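Side-chain contacts in phosphoglycerol transferase GacH (Streptococcus pyogenes MGAS5005, PDB 6DGM), which probably transfers sn-glycerol 1-phosphate onto the rhamnose polysaccharide of the group A carbohydrate, the chain here being its manganese-binding, sulfatase-family domain: residues Val109-Leu112 with Tyr113-Val116; His284-Asn287 with Lys288-Asp292; Pro307-Asn310 with Ser311-Thr315. All coordinates share one frame; numbering follows the deposited sequence.

Contact 1. Residues Val109-Leu112 with Tyr113-Val116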
ATOM      1  N   VAL A 109     -15.204  -8.737   9.798  1.00 19.68           N
ATOM      2  CA  VAL A 109     -14.452  -7.507  10.028  1.00 18.23           C
ATOM      3  C   VAL A 109     -14.687  -6.538   8.883  1.00 18.17           C
ATOM      4  O   VAL A 109     -14.457  -6.866   7.714  1.00 20.08           O
ATOM      5  CB  VAL A 109     -12.952  -7.805  10.184  1.00 18.50           C
ATOM      6  CG1 VAL A 109     -12.174  -6.486  10.208  1.00 19.15           C
ATOM      7  CG2 VAL A 109     -12.694  -8.615  11.422  1.00 19.34           C
ATOM      8  N   SER A 110     -15.124  -5.323   9.215  1.00 17.16           N
ATOM      9  CA  SER A 110     -15.346  -4.293   8.213  1.00 17.60           C
ATOM     10  C   SER A 110     -14.159  -3.345   8.061  1.00 17.87           C
ATOM     11  O   SER A 110     -13.704  -3.097   6.934  1.00 18.73           O
ATOM     12  CB  SER A 110     -16.601  -3.492   8.568  1.00 19.23           C
ATOM     13  OG  SER A 110     -16.833  -2.508   7.579  1.00 20.33           O
ATOM     14  N   VAL A 111     -13.669  -2.775   9.156  1.00 16.59           N
ATOM     15  CA  VAL A 111     -12.561  -1.823   9.100  1.00 15.11           C
ATOM     16  C   VAL A 111     -11.480  -2.256  10.079  1.00 13.70           C
ATOM     17  O   VAL A 111     -11.708  -2.283  11.294  1.00 14.26           O
ATOM     18  CB  VAL A 111     -13.020  -0.375   9.374  1.00 16.08           C
ATOM     19  CG1 VAL A 111     -11.816   0.552   9.445  1.00 16.37           C
ATOM     20  CG2 VAL A 111     -13.994   0.070   8.288  1.00 16.52           C
ATOM     21  N   LEU A 112     -10.299  -2.587   9.543  1.00 13.69           N
ATOM     22  CA  LEU A 112      -9.210  -3.106  10.360  1.00 14.18           C
ATOM     23  C   LEU A 112      -8.750  -2.105  11.410  1.00 14.46           C
ATOM     24  O   LEU A 112      -8.462  -2.486  12.547  1.00 14.93           O
ATOM     25  CB  LEU A 112      -8.052  -3.519   9.446  1.00 15.02           C
ATOM     26  CG  LEU A 112      -8.435  -4.712   8.556  1.00 17.30           C
ATOM     27  CD1 LEU A 112      -7.511  -4.850   7.369  1.00 18.23           C
ATOM     28  CD2 LEU A 112      -8.436  -5.995   9.376  1.00 18.96           C
ATOM     29  N   TYR A 113      -8.681  -0.820  11.061  1.00 13.57           N
ATOM     30  CA  TYR A 113      -8.211   0.174  12.006  1.00 13.52           C
ATOM     31  C   TYR A 113      -9.143   0.324  13.207  1.00 16.71           C
ATOM     32  O   TYR A 113      -8.699   0.794  14.263  1.00 17.90           O
ATOM     33  CB  TYR A 113      -8.090   1.543  11.310  1.00 13.38           C
ATOM     34  CG  TYR A 113      -6.800   1.819  10.558  1.00 14.59           C
ATOM     35  CD1 TYR A 113      -5.688   0.999  10.687  1.00 16.13           C
ATOM     36  CD2 TYR A 113      -6.693   2.930   9.730  1.00 14.20           C
ATOM     37  CE1 TYR A 113      -4.514   1.268  10.026  1.00 16.08           C
ATOM     38  CE2 TYR A 113      -5.519   3.217   9.062  1.00 14.97           C
ATOM     39  CZ  TYR A 113      -4.422   2.377   9.213  1.00 15.67           C
ATOM     40  OH  TYR A 113      -3.223   2.619   8.573  1.00 16.14           O
ATOM     41  N   SER A 114     -10.418  -0.029  13.061  1.00 17.31           N
ATOM     42  CA  SER A 114     -11.374   0.068  14.153  1.00 18.08           C
ATOM     43  C   SER A 114     -11.548  -1.232  14.916  1.00 17.43           C
ATOM     44  O   SER A 114     -11.783  -1.196  16.124  1.00 18.94           O
ATOM     45  CB  SER A 114     -12.755   0.462  13.622  1.00 20.09           C
ATOM     46  OG  SER A 114     -12.734   1.751  13.034  1.00 21.91           O
ATOM     47  N   GLU A 115     -11.438  -2.380  14.240  1.00 16.54           N
ATOM     48  CA  GLU A 115     -11.795  -3.661  14.828  1.00 16.79           C
ATOM     49  C   GLU A 115     -10.614  -4.566  15.151  1.00 17.30           C
ATOM     50  O   GLU A 115     -10.778  -5.501  15.944  1.00 19.98           O
ATOM     51  CB  GLU A 115     -12.709  -4.435  13.876  1.00 16.68           C
ATOM     52  CG  GLU A 115     -14.005  -3.700  13.590  1.00 18.64           C
ATOM     53  CD  GLU A 115     -14.849  -4.376  12.550  1.00 22.30           C
ATOM     54  OE1 GLU A 115     -15.115  -5.588  12.688  1.00 24.55           O
ATOM     55  OE2 GLU A 115     -15.270  -3.695  11.584  1.00 23.62           O
ATOM     56  N   VAL A 116      -9.470  -4.366  14.507  1.00 15.17           N
ATOM     57  CA  VAL A 116      -8.308  -5.230  14.712  1.00 15.93           C
ATOM     58  C   VAL A 116      -7.136  -4.448  15.318  1.00 16.99           C
ATOM     59  O   VAL A 116      -6.580  -4.862  16.342  1.00 17.16           O
ATOM     60  CB  VAL A 116      -7.889  -5.945  13.414  1.00 16.55           C
ATOM     61  CG1 VAL A 116      -6.555  -6.709  13.622  1.00 18.02           C
ATOM     62  CG2 VAL A 116      -8.957  -6.909  12.960  1.00 16.51           C
TER

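Contact 2. Residues His284-Asn287 with Lys288-Asp292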
ATOM      1  N   HIS A 284     -14.256 -10.511 -17.456  1.00 37.68           N
ATOM      2  CA  HIS A 284     -12.969 -10.406 -16.773  1.00 34.34           C
ATOM      3  C   HIS A 284     -13.194  -9.647 -15.474  1.00 30.68           C
ATOM      4  O   HIS A 284     -12.600  -8.583 -15.252  1.00 27.77           O
ATOM      5  CB  HIS A 284     -11.949  -9.662 -17.631  1.00 39.58           C
ATOM      6  CG  HIS A 284     -11.363 -10.496 -18.723  1.00 49.28           C
ATOM      7  ND1 HIS A 284     -12.133 -11.272 -19.562  1.00 53.14           N
ATOM      8  CD2 HIS A 284     -10.078 -10.684 -19.108  1.00 51.05           C
ATOM      9  CE1 HIS A 284     -11.347 -11.902 -20.418  1.00 55.32           C
ATOM     10  NE2 HIS A 284     -10.096 -11.562 -20.163  1.00 54.01           N
ATOM     11  N   ILE A 285     -14.073 -10.188 -14.620  1.00 27.57           N
ATOM     12  CA  ILE A 285     -14.462  -9.499 -13.394  1.00 29.11           C
ATOM     13  C   ILE A 285     -13.297  -9.359 -12.431  1.00 25.69           C
ATOM     14  O   ILE A 285     -13.347  -8.522 -11.523  1.00 24.21           O
ATOM     15  CB  ILE A 285     -15.683 -10.193 -12.752  1.00 33.89           C
ATOM     16  CG1 ILE A 285     -16.344  -9.272 -11.714  1.00 35.22           C
ATOM     17  CG2 ILE A 285     -15.280 -11.515 -12.102  1.00 36.62           C
ATOM     18  CD1 ILE A 285     -17.016  -8.034 -12.306  1.00 36.37           C
ATOM     19  N   GLU A 286     -12.230 -10.146 -12.600  1.00 25.94           N
ATOM     20  CA  GLU A 286     -11.068  -9.949 -11.739  1.00 25.30           C
ATOM     21  C   GLU A 286     -10.568  -8.510 -11.815  1.00 24.31           C
ATOM     22  O   GLU A 286     -10.055  -7.977 -10.822  1.00 22.94           O
ATOM     23  CB  GLU A 286      -9.957 -10.947 -12.093  1.00 26.82           C
ATOM     24  CG  GLU A 286      -9.317 -10.758 -13.466  1.00 32.01           C
ATOM     25  CD  GLU A 286     -10.065 -11.477 -14.585  1.00 38.72           C
ATOM     26  OE1 GLU A 286     -11.176 -11.998 -14.340  1.00 41.22           O
ATOM     27  OE2 GLU A 286      -9.528 -11.528 -15.711  1.00 42.06           O
ATOM     28  N   ASN A 287     -10.747  -7.848 -12.970  1.00 23.92           N
ATOM     29  CA  ASN A 287     -10.236  -6.492 -13.144  1.00 22.02           C
ATOM     30  C   ASN A 287     -10.999  -5.462 -12.323  1.00 20.36           C
ATOM     31  O   ASN A 287     -10.548  -4.321 -12.220  1.00 20.90           O
ATOM     32  CB  ASN A 287     -10.246  -6.114 -14.625  1.00 23.72           C
ATOM     33  CG  ASN A 287      -9.132  -6.797 -15.402  1.00 29.16           C
ATOM     34  OD1 ASN A 287      -8.029  -6.974 -14.891  1.00 31.09           O
ATOM     35  ND2 ASN A 287      -9.417  -7.190 -16.631  1.00 32.59           N
ATOM     36  N   LYS A 288     -12.122  -5.839 -11.718  1.00 19.36           N
ATOM     37  CA  LYS A 288     -12.786  -4.930 -10.786  1.00 18.24           C
ATOM     38  C   LYS A 288     -11.957  -4.690  -9.530  1.00 18.12           C
ATOM     39  O   LYS A 288     -12.220  -3.719  -8.814  1.00 18.40           O
ATOM     40  CB  LYS A 288     -14.162  -5.489 -10.447  1.00 19.63           C
ATOM     41  CG  LYS A 288     -15.030  -4.629  -9.573  1.00 20.25           C
ATOM     42  CD  LYS A 288     -16.443  -5.241  -9.500  1.00 22.29           C
ATOM     43  CE  LYS A 288     -17.280  -4.589  -8.417  1.00 23.05           C
ATOM     44  NZ  LYS A 288     -18.655  -5.203  -8.377  1.00 24.30           N
ATOM     45  N   TYR A 289     -10.946  -5.532  -9.262  1.00 18.15           N
ATOM     46  CA  TYR A 289     -10.182  -5.474  -8.021  1.00 18.45           C
ATOM     47  C   TYR A 289      -8.677  -5.404  -8.249  1.00 18.85           C
ATOM     48  O   TYR A 289      -7.909  -5.711  -7.330  1.00 20.90           O
ATOM     49  CB  TYR A 289     -10.529  -6.675  -7.128  1.00 18.31           C
ATOM     50  CG  TYR A 289     -11.996  -6.704  -6.783  1.00 19.01           C
ATOM     51  CD1 TYR A 289     -12.484  -5.963  -5.721  1.00 19.40           C
ATOM     52  CD2 TYR A 289     -12.909  -7.433  -7.550  1.00 20.52           C
ATOM     53  CE1 TYR A 289     -13.827  -5.972  -5.394  1.00 20.95           C
ATOM     54  CE2 TYR A 289     -14.269  -7.435  -7.238  1.00 22.85           C
ATOM     55  CZ  TYR A 289     -14.718  -6.699  -6.161  1.00 23.14           C
ATOM     56  OH  TYR A 289     -16.055  -6.688  -5.848  1.00 24.26           O
ATOM     57  N   LEU A 290      -8.229  -4.970  -9.428  1.00 17.37           N
ATOM     58  CA  LEU A 290      -6.806  -4.925  -9.745  1.00 17.15           C
ATOM     59  C   LEU A 290      -6.384  -3.492 -10.051  1.00 17.61           C
ATOM     60  O   LEU A 290      -6.732  -2.943 -11.106  1.00 19.07           O
ATOM     61  CB  LEU A 290      -6.478  -5.854 -10.915  1.00 18.09           C
ATOM     62  CG  LEU A 290      -6.634  -7.346 -10.616  1.00 20.59           C
ATOM     63  CD1 LEU A 290      -6.506  -8.166 -11.876  1.00 21.23           C
ATOM     64  CD2 LEU A 290      -5.600  -7.785  -9.571  1.00 21.97           C
ATOM     65  N   THR A 291      -5.587  -2.912  -9.153  1.00 16.81           N
ATOM     66  CA  THR A 291      -5.039  -1.575  -9.329  1.00 16.54           C
ATOM     67  C   THR A 291      -3.565  -1.662  -9.726  1.00 16.05           C
ATOM     68  O   THR A 291      -2.963  -2.737  -9.763  1.00 16.23           O
ATOM     69  CB  THR A 291      -5.165  -0.780  -8.028  1.00 16.82           C
ATOM     70  OG1 THR A 291      -4.287  -1.362  -7.045  1.00 16.47           O
ATOM     71  CG2 THR A 291      -6.587  -0.792  -7.495  1.00 17.78           C
ATOM     72  N   ASP A 292      -2.974  -0.494  -9.999  1.00 15.99           N
ATOM     73  CA  ASP A 292      -1.558  -0.385 -10.356  1.00 15.99           C
ATOM     74  C   ASP A 292      -0.688  -0.130  -9.138  1.00 17.08           C
ATOM     75  O   ASP A 292      -1.092   0.569  -8.209  1.00 16.77           O
ATOM     76  CB  ASP A 292      -1.384   0.775 -11.339  1.00 16.38           C
ATOM     77  CG  ASP A 292      -2.184   0.575 -12.602  1.00 18.37           C
ATOM     78  OD1 ASP A 292      -3.385   0.958 -12.615  1.00 18.63           O
ATOM     79  OD2 ASP A 292      -1.621   0.000 -13.572  1.00 20.24           O
TER
HETATM   80  O   HOH W   1      -8.412  -2.977 -13.188  1.00 21.65           O

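Contact 3. Residues Pro307-Asn310 with Ser311-Thr315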
ATOM      1  N   PRO A 307       4.160  -9.667 -10.899  1.00 22.05           N
ATOM      2  CA  PRO A 307       3.095  -9.056 -11.721  1.00 21.65           C
ATOM      3  C   PRO A 307       1.786  -8.841 -10.987  1.00 21.25           C
ATOM      4  O   PRO A 307       1.003  -7.975 -11.400  1.00 20.32           O
ATOM      5  CB  PRO A 307       2.919 -10.038 -12.885  1.00 23.99           C
ATOM      6  CG  PRO A 307       3.528 -11.339 -12.400  1.00 25.38           C
ATOM      7  CD  PRO A 307       4.622 -10.961 -11.435  1.00 24.37           C
ATOM      8  N   LEU A 308       1.525  -9.600  -9.925  1.00 21.48           N
ATOM      9  CA  LEU A 308       0.260  -9.520  -9.202  1.00 20.52           C
ATOM     10  C   LEU A 308       0.564  -9.853  -7.749  1.00 19.91           C
ATOM     11  O   LEU A 308       0.951 -10.988  -7.430  1.00 20.36           O
ATOM     12  CB  LEU A 308      -0.746 -10.507  -9.785  1.00 22.76           C
ATOM     13  CG  LEU A 308      -2.044 -10.721  -9.010  1.00 27.72           C
ATOM     14  CD1 LEU A 308      -2.744  -9.421  -8.769  1.00 28.86           C
ATOM     15  CD2 LEU A 308      -2.938 -11.693  -9.762  1.00 31.57           C
ATOM     16  N   ILE A 309       0.378  -8.873  -6.867  1.00 18.90           N
ATOM     17  CA  ILE A 309       0.614  -9.057  -5.443  1.00 19.35           C
ATOM     18  C   ILE A 309      -0.530  -8.403  -4.679  1.00 17.84           C
ATOM     19  O   ILE A 309      -1.411  -7.765  -5.255  1.00 17.65           O
ATOM     20  CB  ILE A 309       1.975  -8.505  -4.991  1.00 20.45           C
ATOM     21  CG1 ILE A 309       2.047  -6.990  -5.165  1.00 21.17           C
ATOM     22  CG2 ILE A 309       3.115  -9.208  -5.770  1.00 22.14           C
ATOM     23  CD1 ILE A 309       3.413  -6.421  -4.775  1.00 22.52           C
ATOM     24  N   ASN A 310      -0.516  -8.596  -3.368  1.00 16.78           N
ATOM     25  CA  ASN A 310      -1.508  -8.027  -2.471  1.00 16.54           C
ATOM     26  C   ASN A 310      -0.916  -6.819  -1.766  1.00 16.04           C
ATOM     27  O   ASN A 310       0.301  -6.667  -1.676  1.00 16.90           O
ATOM     28  CB  ASN A 310      -1.850  -9.076  -1.412  1.00 18.87           C
ATOM     29  CG  ASN A 310      -3.260  -8.948  -0.898  1.00 20.96           C
ATOM     30  OD1 ASN A 310      -4.207  -8.762  -1.671  1.00 22.64           O
ATOM     31  ND2 ASN A 310      -3.416  -9.052   0.422  1.00 20.89           N
ATOM     32  N   SER A 311      -1.798  -5.966  -1.230  1.00 15.90           N
ATOM     33  CA  SER A 311      -1.322  -4.803  -0.480  1.00 16.26           C
ATOM     34  C   SER A 311      -0.440  -5.216   0.700  1.00 16.19           C
ATOM     35  O   SER A 311       0.507  -4.504   1.058  1.00 16.12           O
ATOM     36  CB  SER A 311      -2.503  -3.961   0.016  1.00 16.73           C
ATOM     37  OG  SER A 311      -3.384  -4.670   0.892  1.00 17.28           O
ATOM     38  N   SER A 312      -0.740  -6.361   1.315  1.00 15.68           N
ATOM     39  CA  SER A 312       0.017  -6.841   2.460  1.00 16.44           C
ATOM     40  C   SER A 312       1.432  -7.266   2.096  1.00 17.04           C
ATOM     41  O   SER A 312       2.256  -7.436   2.997  1.00 18.88           O
ATOM     42  CB  SER A 312      -0.731  -8.013   3.105  1.00 17.42           C
ATOM     43  OG  SER A 312      -0.982  -9.015   2.142  1.00 18.58           O
ATOM     44  N   ASP A 313       1.727  -7.446   0.807  1.00 16.56           N
ATOM     45  CA  ASP A 313       3.024  -7.892   0.340  1.00 16.90           C
ATOM     46  C   ASP A 313       4.020  -6.757   0.130  1.00 16.78           C
ATOM     47  O   ASP A 313       5.180  -7.031  -0.173  1.00 17.37           O
ATOM     48  CB  ASP A 313       2.880  -8.602  -1.018  1.00 18.15           C
ATOM     49  CG  ASP A 313       2.170  -9.937  -0.938  1.00 18.89           C
ATOM     50  OD1 ASP A 313       2.375 -10.685   0.046  1.00 19.44           O
ATOM     51  OD2 ASP A 313       1.399 -10.230  -1.885  1.00 19.16           O
ATOM     52  N   PHE A 314       3.591  -5.488   0.243  1.00 15.73           N
ATOM     53  CA  PHE A 314       4.456  -4.401  -0.191  1.00 16.26           C
ATOM     54  C   PHE A 314       5.749  -4.342   0.613  1.00 17.47           C
ATOM     55  O   PHE A 314       6.814  -4.090   0.045  1.00 18.13           O
ATOM     56  CB  PHE A 314       3.742  -3.057  -0.120  1.00 16.39           C
ATOM     57  CG  PHE A 314       2.756  -2.818  -1.246  1.00 19.30           C
ATOM     58  CD1 PHE A 314       2.921  -3.377  -2.503  1.00 24.31           C
ATOM     59  CD2 PHE A 314       1.662  -2.021  -1.032  1.00 16.68           C
ATOM     60  CE1 PHE A 314       1.986  -3.133  -3.515  1.00 23.89           C
ATOM     61  CE2 PHE A 314       0.734  -1.777  -2.032  1.00 16.14           C
ATOM     62  CZ  PHE A 314       0.900  -2.316  -3.267  1.00 19.05           C
ATOM     63  N   THR A 315       5.686  -4.555   1.932  1.00 16.92           N
ATOM     64  CA  THR A 315       6.899  -4.423   2.735  1.00 17.47           C
ATOM     65  C   THR A 315       7.933  -5.481   2.359  1.00 18.08           C
ATOM     66  O   THR A 315       9.112  -5.172   2.194  1.00 18.06           O
ATOM     67  CB  THR A 315       6.591  -4.460   4.230  1.00 18.26           C
ATOM     68  OG1 THR A 315       5.671  -3.421   4.537  1.00 17.53           O
ATOM     69  CG2 THR A 315       7.877  -4.220   5.064  1.00 19.97           C
TER

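Contact 1. Residues Val109-Leu112 with Tyr113-Val116
The Glu115 carboxylate lies against the turn of Val109-Val111, and Ser110 N and Val111 N reach its OE2 from the same face. Ser110 N meets Glu115 OE2 at 2.9 Å, 37° out of the carboxylate plane, while Val111 N bonds the same OE2 at 3.1 Å from still higher above that plane. The other oxygen, Glu115 OE1, rests 3.3 Å from Val109 CA, next to the valine methyls. With CG anti to the carbonyl carbon (chi1 -61°) and the chain extended beyond it, the glutamate runs back past Val109 and ties the segment that leads into the helix to its first turn. Val111 is the N-cap. Its O accepts from both Glu115 N (3.0 Å) and Ser114 N, the first nearly in line with the C=O and the second from above the carbonyl plane. One residue on, Val116 N bonds Leu112 O at 2.9 Å, and Leu112 CD2 and Val116 CG2 lie side by side, 3.7 Å apart, on the buried flank. Asn91 bonds Leu112 N through OD1 and Ser110 O through ND2, and the Tyr113 hydroxyl is hydrogen-bonded to Glu93 OE2. Short helix 112-115 is thus fastened to helix 89-98, with Tyr113 also packing on helix 148-154.

Contact 2. Residues His284-Asn287 with Lys288-Asp292
Lys288 N bonds Ile285 O at 3.0 Å and Tyr289 N bonds Glu286 O at 3.0 Å; with Asn287 N to His284 O, these make three successive i to i-3 bonds, a short 3-10 helix that feeds directly into strand 290-297. Across the junction the donors stand above the carbonyl planes, by 56° at Ile285 O and 43° at Glu286 O. Beyond the turn a water donates to both Asn287 O and Leu290 O, each at 2.7 Å, and so joins the last part of the turn to the start of the strand. The side chains meet by van der Waals contact and form no hydrogen bond or salt bridge across the junction. Ile285 and Lys288 run alongside each other, CD1 of the isoleucine 4.0 Å from CD of the lysine. Leu290 turns back over the turn, with its CG 3.5 Å from Glu286 O and its CD1 3.6 Å from Asn287 OD1. The lysine is fully extended, CG anti to its own N (chi1 -176°), which lays CG over one face of the Tyr289 ring, toward the rim, and sends NZ away from the turn to a salt bridge with Asp278 and a cation-pi contact with Tyr85. The side chain of Tyr289 is about 7 Å from that of His271, a manganese ligand. Leu290 N, buried here, has no partner in the model. With the lysine charge paired with Asp278 outside the turn, the junction itself is held by main-chain bonds and one water.

Contact 3. Residues Pro307-Asn310 with Ser311-Thr315
Asp313 folds back onto Asn310 in the type I turn that carries edge strand 308-310 of the central sheet into helix 314-321, in an alkaline phosphatase-like fold. Asp313 N bonds Asn310 O at 3.0 Å, arriving from above the carbonyl plane, and Asp313 OD2 in return accepts Asn310 N, so two bonds, one main-chain and one through the carboxylate, join Asn310 and Asp313. The dense part lies around Ile309. Its CG1 occupies the crowded position between N and the carbonyl carbon (chi1 64°), which carries CD1 obliquely against the Phe314 ring, 3.8 Å from CE1. Ile309 CB lies 3.6 Å from Asp313 OD2, alongside the carboxylate. Asn310 O stands over one face of the Phe314 ring, offset toward the rim, while the rings of Tyr268 and Tyr293 also meet Phe314. The looser part is the bond from Phe314 N to Ser311 O, weak at 3.3 Å; all the touching residues are buried, and the strand end at Pro307 reaches the surface. Helix 328-339 covers Ile309 and Asp313. Ser341 OG is a second partner of Asp313 OD2; Asn310 N reaches that same oxygen at 2.9 Å, nearly straight (168°), on its anti side and 30° out of the carboxylate plane.

Overall arrangement
Contact 3 is core throughout, contact 1 is half buried, and contact 2 lies at the surface. Contacts 2 and 3 belong to the same sheet: strand 77-81 runs between strands 290-297 and 308-310, and Leu290 CD2 packs against Leu308 CD1. Contacts 1 and 3, about 20 Å apart between centres, do not touch, yet both lean on helix 89-98, which begins at the manganese ligand Thr89. Each of these two uses a carboxylate to hold backbone N-H groups in the segment that leads into a helix: Glu115 grips two, Asp313 one. At the surface, contact 2 lacks such a grip and relies on 3-10 bonds and a bridging water.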